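Local atomic coordinates of putative ATP-grasp superfamily protein (Archaeoglobus fulgidus, PDB entry 3DF7), a protein that is of unknown function but probably binds ATP and a metal ion, as other members of the ATP-grasp superfamily do. Residues 139-144 / 158-163. Numbering follows the deposited sequence.
Sequences KPRTAC and GHIAQE
Lys-139 and Ile-160 form an antiparallel hydrogen-bonded pair in the small three-stranded sheet of the ATP-grasp domain, joining edge strand 136-140 to the central strand 159-163. Ile-160 N donates to Lys-139 O at 2.9 Å. The return bond, from Lys-139 N to Ile-160 O, is longer, 3.2 Å. Both side chains rise from the same face of the sheet, where Lys-139 CG lies 3.6 Å from Ile-160 CG1. With chi1 of 59°, Lys-139 CG sits between its own backbone N and carbonyl carbon. Farther out the chain crosses that of Gln-162, with Lys-139 CD 3.9 Å from Gln-162 OE1; the amide nitrogen NE2 of Gln-162 is hydrogen-bonded to Thr-127 OG1. Helix 111-118 packs on this face, Lys-111 touching both Lys-139 and Ile-160, while Ile-243 of the large sheet meets Lys-139 and Gln-162.

One residue on, Pro-140 and His-159 make the non-hydrogen-bonded pair, with CA atoms only 4.2 Å apart. The imidazole lies beside the pyrrolidine ring, pointing the same way, and Pro-140 CA stands over one of its faces, 3.9 Å from the ring centroid, in a CH-pi contact. Pro-140 CG approaches NE2 of His-159. An alanine in place of His-159 would probably leave this flank of Pro-140 without its aromatic cover and open a gap beside the proline ring.

Past the strand end the chain turns, yet Arg-141 N still bonds to Gly-158 O. A water donates to the same oxygen and accepts from Thr-142 N, extending the link into the loop. The Arg-141 guanidinium forms a salt bridge with Asp-110; nearer the backbone, its chain crosses that of Ile-160 at about a right angle, CG meeting Ile-160 CG2 at 3.4 Å.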
loop_
_atom_site.group_PDB
_atom_site.type_symbol
_atom_site.label_atom_id
_atom_site.label_comp_id
_atom_site.label_asym_id
_atom_site.label_seq_id
_atom_site.Cartn_x
_atom_site.Cartn_y
_atom_site.Cartn_z
ATOM N N LYS A 139 14.287 3.458 -11.587
ATOM C CA LYS A 139 13.666 2.650 -10.549
ATOM C C LYS A 139 13.388 1.255 -11.091
ATOM O O LYS A 139 13.145 1.083 -12.285
ATOM C CB LYS A 139 12.380 3.315 -10.047
ATOM C CG LYS A 139 11.311 3.547 -11.094
ATOM C CD LYS A 139 10.477 4.787 -10.760
ATOM C CE LYS A 139 9.873 4.727 -9.367
ATOM N NZ LYS A 139 9.146 5.989 -9.028
ATOM N N PRO A 140 13.452 0.235 -10.223
ATOM C CA PRO A 140 13.202 -1.144 -10.654
ATOM C C PRO A 140 11.803 -1.282 -11.244
ATOM O O PRO A 140 10.859 -0.670 -10.744
ATOM C CB PRO A 140 13.360 -1.944 -9.361
ATOM C CG PRO A 140 14.324 -1.117 -8.556
ATOM C CD PRO A 140 13.801 0.281 -8.792
ATOM N N ARG A 141 11.668 -2.070 -12.307
ATOM C CA ARG A 141 10.359 -2.268 -12.925
ATOM C C ARG A 141 9.375 -2.828 -11.905
ATOM O O ARG A 141 8.193 -2.500 -11.934
ATOM C CB ARG A 141 10.463 -3.204 -14.139
ATOM C CG ARG A 141 10.971 -2.513 -15.403
ATOM C CD ARG A 141 11.014 -3.448 -16.618
ATOM N NE ARG A 141 9.694 -3.922 -17.038
ATOM C CZ ARG A 141 9.461 -4.543 -18.194
ATOM N NH1 ARG A 141 10.456 -4.763 -19.044
ATOM N NH2 ARG A 141 8.239 -4.944 -18.504
ATOM N N THR A 142 9.866 -3.667 -10.996
ATOM C CA THR A 142 9.013 -4.242 -9.958
ATOM C C THR A 142 9.667 -3.954 -8.610
ATOM O O THR A 142 10.788 -4.385 -8.350
ATOM C CB THR A 142 8.859 -5.771 -10.105
ATOM O OG1 THR A 142 9.920 -6.430 -9.400
ATOM C CG2 THR A 142 8.904 -6.174 -11.573
ATOM N N ALA A 143 8.964 -3.219 -7.758
ATOM C CA ALA A 143 9.484 -2.868 -6.442
ATOM C C ALA A 143 8.484 -1.976 -5.737
ATOM O O ALA A 143 7.904 -1.083 -6.352
ATOM C CB ALA A 143 10.824 -2.148 -6.579
ATOM N N CYS A 144 8.287 -2.211 -4.444
ATOM C CA CYS A 144 7.340 -1.416 -3.673
ATOM C C CYS A 144 7.963 -0.083 -3.263
ATOM O O CYS A 144 8.517 0.635 -4.098
ATOM C CB CYS A 144 6.904 -2.185 -2.435
ATOM S SG CYS A 144 8.273 -2.611 -1.360
ATOM N N GLY A 158 16.202 -4.234 -16.240
ATOM C CA GLY A 158 15.221 -4.453 -15.193
ATOM C C GLY A 158 14.691 -3.167 -14.580
ATOM O O GLY A 158 13.827 -3.209 -13.710
ATOM N N HIS A 159 15.212 -2.027 -15.029
ATOM C CA HIS A 159 14.777 -0.725 -14.522
ATOM C C HIS A 159 14.082 0.087 -15.608
ATOM O O HIS A 159 14.147 -0.240 -16.794
ATOM C CB HIS A 159 15.970 0.107 -14.033
ATOM C CG HIS A 159 16.504 -0.295 -12.694
ATOM N ND1 HIS A 159 17.079 -1.525 -12.455
ATOM C CD2 HIS A 159 16.582 0.388 -11.527
ATOM C CE1 HIS A 159 17.491 -1.580 -11.202
ATOM N NE2 HIS A 159 17.201 -0.432 -10.616
ATOM N N ILE A 160 13.409 1.151 -15.191
ATOM C CA ILE A 160 12.774 2.050 -16.140
ATOM C C ILE A 160 13.336 3.425 -15.829
ATOM O O ILE A 160 13.866 3.657 -14.738
ATOM C CB ILE A 160 11.228 2.127 -15.985
ATOM C CG1 ILE A 160 10.862 2.629 -14.586
ATOM C CG2 ILE A 160 10.603 0.780 -16.280
ATOM C CD1 ILE A 160 9.429 3.126 -14.473
ATOM N N ALA A 161 13.247 4.321 -16.800
ATOM C CA ALA A 161 13.687 5.690 -16.622
ATOM C C ALA A 161 12.372 6.441 -16.500
ATOM O O ALA A 161 11.430 6.157 -17.241
ATOM C CB ALA A 161 14.461 6.168 -17.851
ATOM N N GLN A 162 12.286 7.376 -15.562
ATOM C CA GLN A 162 11.051 8.124 -15.409
ATOM C C GLN A 162 11.280 9.568 -15.026
ATOM O O GLN A 162 12.009 9.877 -14.081
ATOM C CB GLN A 162 10.134 7.462 -14.377
ATOM C CG GLN A 162 8.759 8.121 -14.294
ATOM C CD GLN A 162 7.772 7.319 -13.471
ATOM O OE1 GLN A 162 7.866 7.261 -12.245
ATOM N NE2 GLN A 162 6.820 6.685 -14.148
ATOM N N GLU A 163 10.642 10.448 -15.788
ATOM C CA GLU A 163 10.725 11.883 -15.568
ATOM C C GLU A 163 10.476 12.219 -14.105
ATOM O O GLU A 163 9.542 11.707 -13.484
ATOM C CB GLU A 163 9.694 12.589 -16.464
ATOM C CG GLU A 163 9.332 14.012 -16.037
ATOM C CD GLU A 163 8.289 14.647 -16.938
ATOM O OE1 GLU A 163 7.422 13.918 -17.458
ATOM O OE2 GLU A 163 8.323 15.880 -17.116
HETATM O O HOH W 1 12.446 -4.953 -11.602
#